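Local atomic coordinates of MaoC family protein (Mycobacterium tuberculosis H37Rv, PDB entry 3KHP), a protein that probably acts as a 3-hydroxyacyl-thioester dehydratase of the MaoC family, interconverting (3R)-hydroxyacyl and enoyl thioesters. Residues A[38-43]-A[116-121]; A[224-229]-A[264-269]; A[280-285]-A[305-310]. All blocks are in the same frame, centred on the assembly; numbering follows the deposited sequence. Where two conformers were deposited one is given.

Contact 1. Residues A[38-43]-A[116-121]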
loop_
_atom_site.group_PDB
_atom_site.type_symbol
_atom_site.label_atom_id
_atom_site.label_comp_id
_atom_site.label_asym_id
_atom_site.label_seq_id
_atom_site.Cartn_x
_atom_site.Cartn_y
_atom_site.Cartn_z
ATOM N N PHE A 38 16.370 11.428 -0.184
ATOM C CA PHE A 38 15.222 10.543 -0.072
ATOM C C PHE A 38 15.136 10.024 1.371
ATOM O O PHE A 38 16.081 9.408 1.848
ATOM C CB PHE A 38 15.341 9.392 -1.075
ATOM C CG PHE A 38 15.034 9.788 -2.514
ATOM C CD1 PHE A 38 13.828 9.432 -3.107
ATOM C CD2 PHE A 38 15.950 10.508 -3.267
ATOM C CE1 PHE A 38 13.545 9.781 -4.422
ATOM C CE2 PHE A 38 15.672 10.849 -4.575
ATOM C CZ PHE A 38 14.472 10.486 -5.156
ATOM N N GLU A 39 14.003 10.284 2.026
ATOM C CA GLU A 39 13.737 9.888 3.385
ATOM C C GLU A 39 12.514 9.013 3.441
ATOM O O GLU A 39 11.558 9.245 2.722
ATOM C CB GLU A 39 13.405 11.105 4.239
ATOM C CG GLU A 39 14.508 12.095 4.434
ATOM C CD GLU A 39 14.221 12.979 5.642
ATOM O OE1 GLU A 39 13.961 14.181 5.454
ATOM O OE2 GLU A 39 14.195 12.418 6.770
ATOM N N TRP A 40 12.520 8.070 4.367
ATOM C CA TRP A 40 11.420 7.147 4.527
ATOM C C TRP A 40 11.341 6.685 5.983
ATOM O O TRP A 40 12.336 6.762 6.707
ATOM C CB TRP A 40 11.614 5.971 3.571
ATOM C CG TRP A 40 12.727 5.063 3.922
ATOM C CD1 TRP A 40 12.651 3.954 4.718
ATOM C CD2 TRP A 40 14.087 5.130 3.466
ATOM N NE1 TRP A 40 13.874 3.350 4.797
ATOM C CE2 TRP A 40 14.774 4.057 4.053
ATOM C CE3 TRP A 40 14.789 6.002 2.636
ATOM C CZ2 TRP A 40 16.118 3.817 3.822
ATOM C CZ3 TRP A 40 16.119 5.772 2.418
ATOM C CH2 TRP A 40 16.776 4.689 3.001
ATOM N N THR A 41 10.154 6.250 6.407
ATOM C CA THR A 41 9.944 5.676 7.732
ATOM C C THR A 41 9.561 4.226 7.529
ATOM O O THR A 41 9.468 3.751 6.368
ATOM C CB THR A 41 8.815 6.361 8.503
ATOM O OG1 THR A 41 7.579 6.157 7.803
ATOM C CG2 THR A 41 9.104 7.896 8.675
ATOM N N ASP A 42 9.330 3.509 8.633
ATOM C CA ASP A 42 9.048 2.085 8.523
ATOM C C ASP A 42 7.745 1.842 7.791
ATOM O O ASP A 42 7.555 0.811 7.164
ATOM C CB ASP A 42 9.080 1.339 9.871
ATOM C CG ASP A 42 8.100 1.882 10.901
ATOM O OD1 ASP A 42 7.233 2.717 10.602
ATOM O OD2 ASP A 42 8.206 1.462 12.071
ATOM N N ARG A 43 6.833 2.779 7.874
ATOM C CA ARG A 43 5.573 2.629 7.140
ATOM C C ARG A 43 5.812 2.445 5.645
ATOM O O ARG A 43 5.116 1.691 4.996
ATOM C CB ARG A 43 4.741 3.865 7.355
ATOM C CG ARG A 43 3.361 3.790 6.811
ATOM C CD ARG A 43 2.828 5.148 6.836
ATOM N NE ARG A 43 1.390 5.211 6.742
ATOM C CZ ARG A 43 0.744 6.217 6.163
ATOM N NH1 ARG A 43 1.430 7.210 5.605
ATOM N NH2 ARG A 43 -0.590 6.232 6.131
ATOM N N GLY A 116 15.065 5.640 7.291
ATOM C CA GLY A 116 16.312 6.343 7.057
ATOM C C GLY A 116 16.261 7.434 6.004
ATOM O O GLY A 116 15.193 7.904 5.608
ATOM N N LYS A 117 17.447 7.809 5.546
ATOM C CA LYS A 117 17.641 8.858 4.563
ATOM C C LYS A 117 18.774 8.451 3.631
ATOM O O LYS A 117 19.742 7.793 4.061
ATOM C CB LYS A 117 18.060 10.164 5.222
ATOM C CG LYS A 117 17.367 10.512 6.531
ATOM C CD LYS A 117 17.808 11.914 7.018
ATOM C CE LYS A 117 16.928 12.440 8.176
ATOM N NZ LYS A 117 16.322 11.329 9.009
ATOM N N LEU A 118 18.662 8.859 2.361
ATOM C CA LEU A 118 19.803 8.794 1.450
ATOM C C LEU A 118 19.937 10.072 0.632
ATOM O O LEU A 118 18.959 10.711 0.292
ATOM C CB LEU A 118 19.703 7.611 0.499
ATOM C CG LEU A 118 19.869 6.204 0.992
ATOM C CD1 LEU A 118 19.518 5.266 -0.179
ATOM C CD2 LEU A 118 21.289 5.969 1.535
ATOM N N SER A 119 21.184 10.408 0.345
ATOM C CA SER A 119 21.577 11.481 -0.526
ATOM C C SER A 119 21.825 10.810 -1.854
ATOM O O SER A 119 22.750 10.002 -1.978
ATOM C CB SER A 119 22.894 12.090 -0.007
ATOM O OG SER A 119 23.465 12.982 -0.952
ATOM N N VAL A 120 20.979 11.112 -2.829
ATOM C CA VAL A 120 20.967 10.402 -4.077
ATOM C C VAL A 120 21.391 11.348 -5.204
ATOM O O VAL A 120 20.880 12.448 -5.326
ATOM C CB VAL A 120 19.579 9.805 -4.361
ATOM C CG1 VAL A 120 19.567 9.065 -5.671
ATOM C CG2 VAL A 120 19.166 8.867 -3.217
ATOM N N VAL A 121 22.358 10.896 -5.992
ATOM C CA VAL A 121 22.816 11.591 -7.173
ATOM C C VAL A 121 22.630 10.660 -8.331
ATOM O O VAL A 121 22.866 9.466 -8.195
ATOM C CB VAL A 121 24.311 11.967 -7.062
ATOM C CG1 VAL A 121 24.872 12.393 -8.427
ATOM C CG2 VAL A 121 24.518 13.044 -5.947
#
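Phe38 and Leu118 face each other as an antiparallel hydrogen-bonded pair, and Trp40 with Gly116 forms the next such pair, strands 38-40 and 116-121 running at 168° to one another. Each pair is closed by two backbone bonds; Phe38 N reaches Leu118 O at 2.7 Å and Gly116 N reaches Trp40 O at 3.0 Å. Between them Glu39 and Lys117, a non-hydrogen-bonded pair, send their side chains the same way, lying side by side until Glu39 OE2 meets Lys117 NZ in a salt bridge of 3.3 Å. The contact fastens an outermost strand of this chain's antiparallel sheet to its neighbour, within the region assigned to the MFE-2 hydratase 2 N-terminal domain, just before Thr41, the N-cap residue of helix 42-51. On the sheet face opposite to Glu39, the Trp40 indole folds back across the neighbouring strand: with CG between the backbone N and the carbonyl carbon (chi1 70°), the six-membered ring covers Gly116, whose CA makes a CH-pi contact 4.2 Å from its centroid. Leu118 CG meets the edge of that ring, 4.0 Å from Trp40 CH2. Trp40 NE1 hydrogen-bonds to Pro113 O. Val120 CG2 packs against Phe38 CD2 at 3.6 Å.

Contact 2. Residues A[224-229]-A[264-269]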
loop_
_atom_site.group_PDB
_atom_site.type_symbol
_atom_site.label_atom_id
_atom_site.label_comp_id
_atom_site.label_asym_id
_atom_site.label_seq_id
_atom_site.Cartn_x
_atom_site.Cartn_y
_atom_site.Cartn_z
ATOM N N PHE A 224 -4.424 -1.938 -23.636
ATOM C CA PHE A 224 -4.459 -3.183 -22.894
ATOM C C PHE A 224 -5.884 -3.493 -22.427
ATOM O O PHE A 224 -6.658 -2.586 -22.098
ATOM C CB PHE A 224 -3.584 -3.096 -21.629
ATOM C CG PHE A 224 -2.108 -2.983 -21.885
ATOM C CD1 PHE A 224 -1.380 -4.069 -22.311
ATOM C CD2 PHE A 224 -1.451 -1.803 -21.665
ATOM C CE1 PHE A 224 -0.012 -3.965 -22.530
ATOM C CE2 PHE A 224 -0.116 -1.679 -21.875
ATOM C CZ PHE A 224 0.626 -2.752 -22.305
ATOM N N PRO A 225 -6.214 -4.779 -22.310
ATOM C CA PRO A 225 -7.551 -5.159 -21.883
ATOM C C PRO A 225 -7.871 -4.653 -20.493
ATOM O O PRO A 225 -9.052 -4.370 -20.161
ATOM C CB PRO A 225 -7.496 -6.706 -21.863
ATOM C CG PRO A 225 -6.342 -7.065 -22.756
ATOM C CD PRO A 225 -5.367 -5.931 -22.661
ATOM N N LYS A 226 -6.806 -4.605 -19.677
ATOM C CA LYS A 226 -6.864 -4.103 -18.339
ATOM C C LYS A 226 -5.521 -3.502 -17.870
ATOM O O LYS A 226 -4.473 -3.672 -18.484
ATOM C CB LYS A 226 -7.367 -5.198 -17.403
ATOM C CG LYS A 226 -7.274 -6.616 -17.953
ATOM C CD LYS A 226 -7.858 -7.655 -16.949
ATOM C CE LYS A 226 -7.289 -9.086 -17.199
ATOM N NZ LYS A 226 -7.452 -9.601 -18.621
ATOM N N PRO A 227 -5.562 -2.747 -16.788
ATOM C CA PRO A 227 -4.306 -2.147 -16.351
ATOM C C PRO A 227 -3.220 -3.193 -16.110
ATOM O O PRO A 227 -3.518 -4.309 -15.716
ATOM C CB PRO A 227 -4.692 -1.436 -15.059
ATOM C CG PRO A 227 -6.170 -1.307 -15.101
ATOM C CD PRO A 227 -6.695 -2.427 -15.906
ATOM N N ILE A 228 -1.963 -2.846 -16.375
ATOM C CA ILE A 228 -0.895 -3.803 -16.234
ATOM C C ILE A 228 -0.232 -3.550 -14.896
ATOM O O ILE A 228 -0.263 -2.438 -14.378
ATOM C CB ILE A 228 0.120 -3.728 -17.391
ATOM C CG1 ILE A 228 0.871 -2.389 -17.370
ATOM C CG2 ILE A 228 -0.582 -3.936 -18.724
ATOM C CD1 ILE A 228 1.923 -2.224 -18.487
ATOM N N LEU A 229 0.322 -4.594 -14.296
ATOM C CA LEU A 229 1.098 -4.425 -13.095
ATOM C C LEU A 229 2.374 -3.630 -13.414
ATOM O O LEU A 229 2.990 -3.797 -14.477
ATOM C CB LEU A 229 1.460 -5.802 -12.545
ATOM C CG LEU A 229 2.024 -5.806 -11.126
ATOM C CD1 LEU A 229 0.959 -5.300 -10.115
ATOM C CD2 LEU A 229 2.523 -7.169 -10.773
ATOM N N PRO A 264 4.481 -7.611 -20.489
ATOM C CA PRO A 264 3.726 -7.104 -19.361
ATOM C C PRO A 264 3.092 -8.200 -18.515
ATOM O O PRO A 264 2.893 -9.318 -18.987
ATOM C CB PRO A 264 2.648 -6.224 -20.009
ATOM C CG PRO A 264 2.818 -6.353 -21.464
ATOM C CD PRO A 264 3.791 -7.400 -21.774
ATOM N N VAL A 265 2.777 -7.845 -17.275
ATOM C CA VAL A 265 2.080 -8.728 -16.353
ATOM C C VAL A 265 0.747 -8.118 -15.992
ATOM O O VAL A 265 0.615 -6.879 -15.866
ATOM C CB VAL A 265 2.923 -8.946 -15.065
ATOM C CG1 VAL A 265 2.087 -9.613 -13.972
ATOM C CG2 VAL A 265 4.169 -9.760 -15.381
ATOM N N PHE A 266 -0.264 -8.950 -15.788
ATOM C CA PHE A 266 -1.510 -8.385 -15.268
ATOM C C PHE A 266 -1.667 -8.719 -13.801
ATOM O O PHE A 266 -1.309 -9.808 -13.394
ATOM C CB PHE A 266 -2.691 -8.875 -16.114
ATOM C CG PHE A 266 -2.578 -8.466 -17.540
ATOM C CD1 PHE A 266 -3.093 -7.236 -17.964
ATOM C CD2 PHE A 266 -1.928 -9.278 -18.467
ATOM C CE1 PHE A 266 -2.982 -6.846 -19.309
ATOM C CE2 PHE A 266 -1.823 -8.881 -19.812
ATOM C CZ PHE A 266 -2.350 -7.659 -20.219
ATOM N N PRO A 267 -2.170 -7.782 -12.989
ATOM C CA PRO A 267 -2.319 -8.155 -11.569
ATOM C C PRO A 267 -3.291 -9.324 -11.444
ATOM O O PRO A 267 -4.316 -9.376 -12.169
ATOM C CB PRO A 267 -2.865 -6.905 -10.907
ATOM C CG PRO A 267 -2.853 -5.806 -11.964
ATOM C CD PRO A 267 -2.666 -6.433 -13.287
ATOM N N GLY A 268 -2.907 -10.294 -10.614
ATOM C CA GLY A 268 -3.663 -11.532 -10.435
ATOM C C GLY A 268 -2.915 -12.722 -10.997
ATOM O O GLY A 268 -3.177 -13.859 -10.625
ATOM N N GLU A 269 -1.970 -12.469 -11.890
ATOM C CA GLU A 269 -1.193 -13.565 -12.494
ATOM C C GLU A 269 -0.111 -14.030 -11.536
ATOM O O GLU A 269 0.353 -13.273 -10.710
ATOM C CB GLU A 269 -0.574 -13.146 -13.830
ATOM C CG GLU A 269 -1.576 -12.913 -14.914
ATOM C CD GLU A 269 -0.930 -12.657 -16.266
ATOM O OE1 GLU A 269 -0.063 -11.756 -16.371
ATOM O OE2 GLU A 269 -1.326 -13.360 -17.231
HETATM O O HOH W 1 3.843 -5.226 -16.460
#
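Val265 O accepts the backbone N-H of Leu229 at 2.8 Å, with an N-H...O angle of 153° and the donor tilted out of the carbonyl plane. The same two residues are joined again through a water, which donates to Leu229 O at 2.6 Å and accepts from Val265 N, so the two loops are coupled by one direct and one water-mediated backbone link. Their side chains run alongside each other in the same direction, Leu229 CD2 touching Val265 CG1 at 4.0 Å, and both rest on Thr234 of helix 231-245.

The Phe266 ring supplies much of the remaining surface. Its CG lies beside the backbone N (chi1 -61°), which brings CD1 and CE1 up to the segment 224-229. Lys226 O meets the ring at its edge, near the plane, 3.6 Å from Phe266 CE1, while Ile228 CG2 comes obliquely to within 3.8 Å of that Phe266 atom. That methyl also sits over the centre of one face of Phe224, joining the two aromatic residues through a single branch. Phe224 CE1 in turn leans on Pro264 CG, and Pro267 CD approaches Pro227 O at 3.3 Å.

A type II turn from Phe266 to Glu269 shapes the second loop, with Gly268 at its third position. Glu269 N closes it by bonding to Phe266 O, and Glu269 OE1 takes the N-H of Phe266 almost straight, at 178°, though from above the carboxylate plane, while OE2 pairs with Arg298. In this loop-to-loop junction of the MaoC-like region, direction comes from one backbone bond and one water bridge, bulk from proline, aliphatic and aromatic groups; the carboxylate, shared between a backbone N-H and an arginine, is probably stabilised in its charged form.

Contact 3. Residues A[280-285]-A[305-310]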
loop_
_atom_site.group_PDB
_atom_site.type_symbol
_atom_site.label_atom_id
_atom_site.label_comp_id
_atom_site.label_asym_id
_atom_site.label_seq_id
_atom_site.Cartn_x
_atom_site.Cartn_y
_atom_site.Cartn_z
ATOM N N PRO A 280 29.661 -20.130 -7.021
ATOM C CA PRO A 280 29.392 -19.646 -5.680
ATOM C C PRO A 280 29.077 -18.154 -5.698
ATOM O O PRO A 280 29.805 -17.359 -6.291
ATOM C CB PRO A 280 30.695 -19.939 -4.920
ATOM C CG PRO A 280 31.347 -21.067 -5.682
ATOM C CD PRO A 280 30.941 -20.860 -7.125
ATOM N N GLY A 281 27.968 -17.796 -5.067
ATOM C CA GLY A 281 27.555 -16.411 -4.911
ATOM C C GLY A 281 26.922 -15.770 -6.140
ATOM O O GLY A 281 26.729 -14.576 -6.149
ATOM N N ARG A 282 26.595 -16.565 -7.153
ATOM C CA ARG A 282 26.069 -16.047 -8.398
ATOM C C ARG A 282 24.982 -16.933 -8.909
ATOM O O ARG A 282 25.061 -18.153 -8.802
ATOM C CB ARG A 282 27.125 -16.005 -9.508
ATOM C CG ARG A 282 28.363 -15.195 -9.226
ATOM C CD ARG A 282 28.270 -13.828 -9.827
ATOM N NE ARG A 282 29.526 -13.064 -9.691
ATOM C CZ ARG A 282 29.992 -12.560 -8.545
ATOM N NH1 ARG A 282 29.338 -12.729 -7.398
ATOM N NH2 ARG A 282 31.128 -11.879 -8.544
ATOM N N ALA A 283 23.984 -16.326 -9.529
ATOM C CA ALA A 283 22.954 -17.111 -10.159
ATOM C C ALA A 283 22.357 -16.323 -11.304
ATOM O O ALA A 283 22.575 -15.118 -11.399
ATOM C CB ALA A 283 21.876 -17.472 -9.139
ATOM N N VAL A 284 21.583 -17.016 -12.140
ATOM C CA VAL A 284 20.828 -16.385 -13.187
ATOM C C VAL A 284 19.386 -16.804 -13.053
ATOM O O VAL A 284 19.104 -17.820 -12.424
ATOM C CB VAL A 284 21.386 -16.718 -14.609
ATOM C CG1 VAL A 284 22.773 -16.126 -14.772
ATOM C CG2 VAL A 284 21.393 -18.232 -14.885
ATOM N N PHE A 285 18.475 -16.029 -13.633
ATOM C CA PHE A 285 17.056 -16.341 -13.525
ATOM C C PHE A 285 16.167 -15.757 -14.605
ATOM O O PHE A 285 16.539 -14.852 -15.330
ATOM C CB PHE A 285 16.514 -15.903 -12.143
ATOM C CG PHE A 285 16.333 -14.411 -12.004
ATOM C CD1 PHE A 285 15.098 -13.823 -12.258
ATOM C CD2 PHE A 285 17.397 -13.593 -11.659
ATOM C CE1 PHE A 285 14.919 -12.445 -12.132
ATOM C CE2 PHE A 285 17.232 -12.228 -11.542
ATOM C CZ PHE A 285 15.993 -11.643 -11.779
ATOM N N ALA A 305 20.188 -11.826 -13.338
ATOM C CA ALA A 305 21.516 -12.088 -12.804
ATOM C C ALA A 305 21.511 -11.662 -11.356
ATOM O O ALA A 305 20.978 -10.598 -11.026
ATOM C CB ALA A 305 22.576 -11.286 -13.597
ATOM N N VAL A 306 22.074 -12.485 -10.485
ATOM C CA VAL A 306 22.000 -12.237 -9.067
ATOM C C VAL A 306 23.350 -12.490 -8.465
ATOM O O VAL A 306 23.995 -13.476 -8.780
ATOM C CB VAL A 306 21.031 -13.221 -8.317
ATOM C CG1 VAL A 306 20.624 -12.633 -6.988
ATOM C CG2 VAL A 306 19.848 -13.548 -9.099
ATOM N N GLU A 307 23.753 -11.619 -7.571
ATOM C CA GLU A 307 24.909 -11.867 -6.730
ATOM C C GLU A 307 24.397 -11.942 -5.301
ATOM O O GLU A 307 23.526 -11.165 -4.898
ATOM C CB GLU A 307 25.959 -10.767 -6.880
ATOM C CG GLU A 307 26.559 -10.712 -8.277
ATOM C CD GLU A 307 27.404 -9.489 -8.531
ATOM O OE1 GLU A 307 28.061 -8.983 -7.604
ATOM O OE2 GLU A 307 27.395 -9.017 -9.681
ATOM N N TYR A 308 24.916 -12.907 -4.558
ATOM C CA TYR A 308 24.459 -13.145 -3.188
ATOM C C TYR A 308 25.564 -13.765 -2.312
ATOM O O TYR A 308 26.524 -14.361 -2.818
ATOM C CB TYR A 308 23.200 -14.014 -3.203
ATOM C CG TYR A 308 23.437 -15.428 -3.632
ATOM C CD1 TYR A 308 23.546 -16.445 -2.682
ATOM C CD2 TYR A 308 23.560 -15.773 -4.966
ATOM C CE1 TYR A 308 23.756 -17.749 -3.045
ATOM C CE2 TYR A 308 23.784 -17.092 -5.342
ATOM C CZ TYR A 308 23.885 -18.075 -4.359
ATOM O OH TYR A 308 24.079 -19.415 -4.677
ATOM N N VAL A 309 25.428 -13.557 -1.004
ATOM C CA VAL A 309 26.340 -14.099 -0.020
ATOM C C VAL A 309 25.789 -15.425 0.460
ATOM O O VAL A 309 24.633 -15.478 0.912
ATOM C CB VAL A 309 26.434 -13.192 1.194
ATOM C CG1 VAL A 309 27.177 -13.906 2.316
ATOM C CG2 VAL A 309 27.110 -11.878 0.833
ATOM N N ALA A 310 26.593 -16.492 0.356
ATOM C CA ALA A 310 26.217 -17.816 0.930
ATOM C C ALA A 310 26.178 -17.795 2.466
ATOM O O ALA A 310 25.200 -18.252 3.069
ATOM C CB ALA A 310 27.187 -18.918 0.455
#
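The beta hairpin of strands 282-289 and 298-308 contributes its open end, away from the turn, where the first strand begins and the second runs out toward the C-terminus. Ala283 and Val306 make the hydrogen-bonded pair, Ala283 N giving to Val306 O at 2.9 Å and Val306 N returning to Ala283 O. One step outward, Tyr308 N is held by Gly281 O at 2.9 Å, but the donor stands well above the carbonyl plane, 44° out of it, as the chain turns at Gly281 with positive phi.

Tyr308 carries this end. Placed between its backbone N and carbonyl carbon (chi1 69°), CG directs the ring back over the neighbouring strand, where Gly281 CA lies over one face, 4.0 Å from the centroid, in a CH-pi contact. Ala283 N comes at the edge of the ring, and Ala283 CB is 4.3 Å from Tyr308 CE2. Phe285, with a similar first torsion (chi1 75°), is met obliquely: its CD2 touches Val306 CG2 at 3.5 Å, the two side chains crossing at about a right angle, and Leu242 of helix 231-245 packs on both.

On the other face Arg282 and Glu307 run side by side. Glu307 CG lies over one face of the Arg282 guanidinium, 3.5 Å from Arg282 NH1, whereas Glu307 OE1 is 4.0 Å from that NH1 and well out of the guanidinium plane, a long charge attraction without a directed N-H. The stronger partner of that carboxylate is Arg107. Phe285 and Val306, packed from the sheet onto helix 231-245, fit the hot-dog fold of MaoC proteins, in which a curved antiparallel sheet wraps a central helix.

The three contacts follow one another along the chain without interleaving. Contacts 1 and 3 belong to the same ten-stranded antiparallel sheet, yet their centres lie about 27 Å apart: one at outermost strand 36-40, the other on the hairpin in the opposite half of the strand order. Contact 2 joins the loop before helix 231-245 to the loop between strands 254-261 and 271-279; its centre is about 30 Å from that of contact 1 and about 29 Å from that of contact 3, although contacts 2 and 3 both touch helix 231-245. Contact 1 falls in the N-terminal hydratase range, contact 2 and segment 280-285 of contact 3 in the MaoC-like range, consistent with two hot-dog halves sharing one sheet.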